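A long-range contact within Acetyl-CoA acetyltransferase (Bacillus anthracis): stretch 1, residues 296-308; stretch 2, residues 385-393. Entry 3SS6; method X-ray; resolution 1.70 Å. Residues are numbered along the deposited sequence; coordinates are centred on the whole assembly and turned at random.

Stretch 1 (296-308) PAIRKGLEKVDWS
Stretch 2, residues 385-393: IGVALFIEA

The most unusual feature of this contact is the way one aromatic ring, Phe 390, fills a place on the helix made available by a glycine. Gly 301 CA lies 3.5 Å from Phe 390 CZ, and a CB built ideally on Gly 301 would sit 2.2 Å from Phe 390 CE2, a clash. Glycine therefore suits this position: the ring comes right up to the helix backbone, with Gly 301 O over one of its faces and Ile 298 O, 3.8 Å from Phe 390 CZ, at its edge.

The helix, already under way before residue 296, runs through Val 305 with phi/psi near -65/-42 over most of its length, relaxing to -95/-4 at its last residue. Its bonds are of the i+4 kind, such as Gly 301 N to Ala 297 O (3.0 Å) and Val 305 N to Gly 301 O (3.0 Å). Residues 385-393 form an extended strand, mostly near -127/140. The two axes run in broadly the same sense, 39° apart (signed crossing angle -39°), and approach to 6.9 Å.

The register is set by Ala 297 and Gly 386, whose CA atoms are 5.3 Å apart. Small residues permit this closeness: Ala 297 CB packs 3.5 Å from Gly 386 C, and an ideal CB on Gly 386 would be a tight 3.3 Å from Ala 297 CB. Strand alternation next turns Ala 388 toward the helix, its CB 4.2 Å from Ala 297 CB and 4.0 Å from Ile 298 CG1 (Ile 298 is m, t), while Val 387 and Ile 391 point away.

Phe 390, also directed toward the helix, has chi1 -62° (m) and chi2 -100°. Branched aliphatic side chains add to its packing: Leu 302 (m, t) places CD2 3.8 Å from Phe 390 CE1, and Val 305 (m) places CG2 4.1 Å from Phe 390 CD1.

Beyond the helix, Asp 306 adopts phi/psi 63/42, and Trp 307 follows at -107/150, its N bonded to Leu 302 O (3.1 Å). Trp 307, with chi1 -71° (m) and chi2 2°, receives the edge of Phe 390 toward its face in an offset edge-to-face pair: centroids 5.9 Å apart, planes at 76°. The indole's own edge meets the strand, with Trp 307 CH2 3.4 Å from Ile 391 O and Trp 307 CZ2 3.6 Å from Glu 392 OE2 (chi1 m, chi2 t, chi3 -14°). No hydrogen bond crosses the contact; apolar and aromatic packing dominates.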

# COMPACT_ATOMS: atom_id res chain seq x y z
N PRO A 296 -27.68 -14.28 28.96
CA PRO A 296 -27.97 -13.28 29.99
C PRO A 296 -28.78 -12.08 29.46
O PRO A 296 -29.54 -11.50 30.23
CB PRO A 296 -26.58 -12.82 30.46
CG PRO A 296 -25.66 -13.19 29.34
CD PRO A 296 -26.23 -14.45 28.75
N ALA A 297 -28.62 -11.72 28.19
CA ALA A 297 -29.38 -10.61 27.63
C ALA A 297 -30.87 -10.94 27.61
O ALA A 297 -31.71 -10.13 28.00
CB ALA A 297 -28.89 -10.25 26.23
N ILE A 298 -31.18 -12.15 27.16
CA ILE A 298 -32.58 -12.58 27.12
C ILE A 298 -33.16 -12.71 28.53
O ILE A 298 -34.26 -12.22 28.80
CB ILE A 298 -32.76 -13.87 26.30
CG1 ILE A 298 -32.53 -13.57 24.82
CG2 ILE A 298 -34.15 -14.49 26.53
CD1 ILE A 298 -32.47 -14.80 23.93
N ARG A 299 -32.41 -13.33 29.44
CA ARG A 299 -32.90 -13.48 30.81
C ARG A 299 -33.17 -12.13 31.45
O ARG A 299 -34.22 -11.92 32.06
CB ARG A 299 -31.93 -14.31 31.66
CG ARG A 299 -31.85 -15.76 31.22
CD ARG A 299 -30.98 -16.60 32.14
NE ARG A 299 -31.25 -18.03 31.97
CZ ARG A 299 -30.32 -18.96 31.74
NH1 ARG A 299 -29.04 -18.62 31.65
NH2 ARG A 299 -30.67 -20.23 31.59
N LYS A 300 -32.23 -11.20 31.27
CA LYS A 300 -32.35 -9.85 31.83
C LYS A 300 -33.58 -9.15 31.28
O LYS A 300 -34.36 -8.54 32.03
CB LYS A 300 -31.08 -9.06 31.48
CG LYS A 300 -30.99 -7.65 32.06
CD LYS A 300 -29.64 -7.04 31.73
CE LYS A 300 -29.48 -5.63 32.28
NZ LYS A 300 -28.12 -5.09 31.97
N GLY A 301 -33.77 -9.25 29.97
CA GLY A 301 -34.89 -8.62 29.29
C GLY A 301 -36.25 -9.19 29.65
O GLY A 301 -37.22 -8.44 29.77
N LEU A 302 -36.33 -10.51 29.80
CA LEU A 302 -37.60 -11.16 30.16
C LEU A 302 -38.06 -10.67 31.53
O LEU A 302 -39.26 -10.48 31.77
CB LEU A 302 -37.44 -12.69 30.17
CG LEU A 302 -37.30 -13.42 28.83
CD1 LEU A 302 -36.85 -14.85 29.06
CD2 LEU A 302 -38.60 -13.40 28.03
N GLU A 303 -37.10 -10.45 32.42
CA GLU A 303 -37.41 -9.95 33.76
C GLU A 303 -38.01 -8.56 33.65
O GLU A 303 -38.95 -8.22 34.37
CB GLU A 303 -36.13 -9.91 34.60
CG GLU A 303 -36.25 -10.59 35.95
CD GLU A 303 -37.20 -9.88 36.89
OE1 GLU A 303 -37.48 -8.68 36.67
OE2 GLU A 303 -37.68 -10.51 37.86
N LYS A 304 -37.47 -7.76 32.74
CA LYS A 304 -37.91 -6.38 32.55
C LYS A 304 -39.31 -6.29 31.96
O LYS A 304 -40.09 -5.44 32.37
CB LYS A 304 -36.92 -5.62 31.66
CG LYS A 304 -35.73 -5.03 32.41
CD LYS A 304 -34.47 -5.02 31.55
CE LYS A 304 -34.74 -4.54 30.13
NZ LYS A 304 -35.14 -3.10 30.09
N VAL A 305 -39.62 -7.14 30.99
CA VAL A 305 -40.91 -7.08 30.31
C VAL A 305 -41.94 -8.02 30.92
O VAL A 305 -43.10 -8.04 30.50
CB VAL A 305 -40.79 -7.37 28.80
CG1 VAL A 305 -39.77 -6.43 28.16
CG2 VAL A 305 -40.42 -8.82 28.55
N ASP A 306 -41.51 -8.80 31.90
CA ASP A 306 -42.41 -9.68 32.63
C ASP A 306 -43.00 -10.74 31.70
O ASP A 306 -44.19 -11.05 31.76
CB ASP A 306 -43.51 -8.88 33.32
CG ASP A 306 -44.32 -9.71 34.29
OD1 ASP A 306 -43.79 -10.73 34.79
OD2 ASP A 306 -45.49 -9.34 34.56
N TRP A 307 -42.14 -11.29 30.84
CA TRP A 307 -42.50 -12.46 30.04
C TRP A 307 -41.77 -13.67 30.58
O TRP A 307 -40.67 -13.55 31.12
CB TRP A 307 -42.05 -12.30 28.59
CG TRP A 307 -42.78 -11.32 27.74
CD1 TRP A 307 -43.80 -10.49 28.12
CD2 TRP A 307 -42.54 -11.06 26.36
NE1 TRP A 307 -44.21 -9.74 27.04
CE2 TRP A 307 -43.44 -10.07 25.95
CE3 TRP A 307 -41.63 -11.58 25.42
CZ2 TRP A 307 -43.48 -9.58 24.65
CZ3 TRP A 307 -41.66 -11.08 24.12
CH2 TRP A 307 -42.58 -10.09 23.75
N SER A 308 -42.38 -14.84 30.42
CA SER A 308 -41.64 -16.08 30.55
C SER A 308 -41.06 -16.33 29.17
O SER A 308 -41.55 -15.83 28.16
CB SER A 308 -42.56 -17.23 30.94
OG SER A 308 -43.41 -17.58 29.86
N ILE A 385 -20.64 -9.21 24.21
CA ILE A 385 -21.91 -8.57 24.54
C ILE A 385 -23.07 -9.36 23.98
O ILE A 385 -22.96 -9.99 22.92
CB ILE A 385 -21.93 -7.10 24.06
CG1 ILE A 385 -20.69 -6.37 24.57
CG2 ILE A 385 -23.20 -6.38 24.54
CD1 ILE A 385 -20.55 -4.94 24.05
N GLY A 386 -24.18 -9.37 24.71
CA GLY A 386 -25.42 -9.90 24.18
C GLY A 386 -26.45 -8.79 24.18
O GLY A 386 -26.46 -7.97 25.09
N VAL A 387 -27.30 -8.75 23.16
CA VAL A 387 -28.35 -7.74 23.09
C VAL A 387 -29.64 -8.44 22.72
O VAL A 387 -29.63 -9.38 21.93
CB VAL A 387 -28.01 -6.67 22.04
CG1 VAL A 387 -29.07 -5.57 22.03
CG2 VAL A 387 -26.63 -6.07 22.34
N ALA A 388 -30.75 -8.02 23.33
CA ALA A 388 -32.06 -8.61 23.02
C ALA A 388 -33.13 -7.54 22.87
O ALA A 388 -33.13 -6.53 23.59
CB ALA A 388 -32.46 -9.63 24.08
N LEU A 389 -34.05 -7.78 21.94
CA LEU A 389 -35.13 -6.85 21.63
C LEU A 389 -36.45 -7.61 21.72
O LEU A 389 -36.57 -8.72 21.19
CB LEU A 389 -34.92 -6.30 20.21
CG LEU A 389 -35.95 -5.27 19.73
CD1 LEU A 389 -35.93 -4.04 20.62
CD2 LEU A 389 -35.65 -4.90 18.28
N PHE A 390 -37.42 -7.02 22.40
CA PHE A 390 -38.69 -7.69 22.68
C PHE A 390 -39.80 -6.92 21.99
O PHE A 390 -39.96 -5.72 22.22
CB PHE A 390 -38.93 -7.75 24.20
CG PHE A 390 -37.87 -8.53 24.92
CD1 PHE A 390 -38.10 -9.85 25.30
CD2 PHE A 390 -36.63 -7.97 25.17
CE1 PHE A 390 -37.11 -10.58 25.95
CE2 PHE A 390 -35.63 -8.69 25.81
CZ PHE A 390 -35.87 -9.99 26.21
N ILE A 391 -40.54 -7.60 21.12
CA ILE A 391 -41.56 -6.92 20.33
C ILE A 391 -42.90 -7.66 20.35
O ILE A 391 -42.97 -8.85 20.66
CB ILE A 391 -41.13 -6.75 18.86
CG1 ILE A 391 -40.98 -8.11 18.18
CG2 ILE A 391 -39.82 -5.96 18.76
CD1 ILE A 391 -40.83 -7.99 16.67
N GLU A 392 -43.96 -6.92 20.04
CA GLU A 392 -45.28 -7.53 19.86
C GLU A 392 -45.82 -7.09 18.52
O GLU A 392 -45.94 -5.90 18.25
CB GLU A 392 -46.25 -7.12 20.98
CG GLU A 392 -45.84 -7.68 22.34
CD GLU A 392 -46.72 -7.21 23.49
OE1 GLU A 392 -47.49 -6.24 23.33
OE2 GLU A 392 -46.62 -7.82 24.58
N ALA A 393 -46.15 -8.06 17.67
CA ALA A 393 -46.80 -7.74 16.40
C ALA A 393 -48.21 -7.23 16.68
O ALA A 393 -48.89 -7.71 17.60
CB ALA A 393 -46.84 -8.97 15.50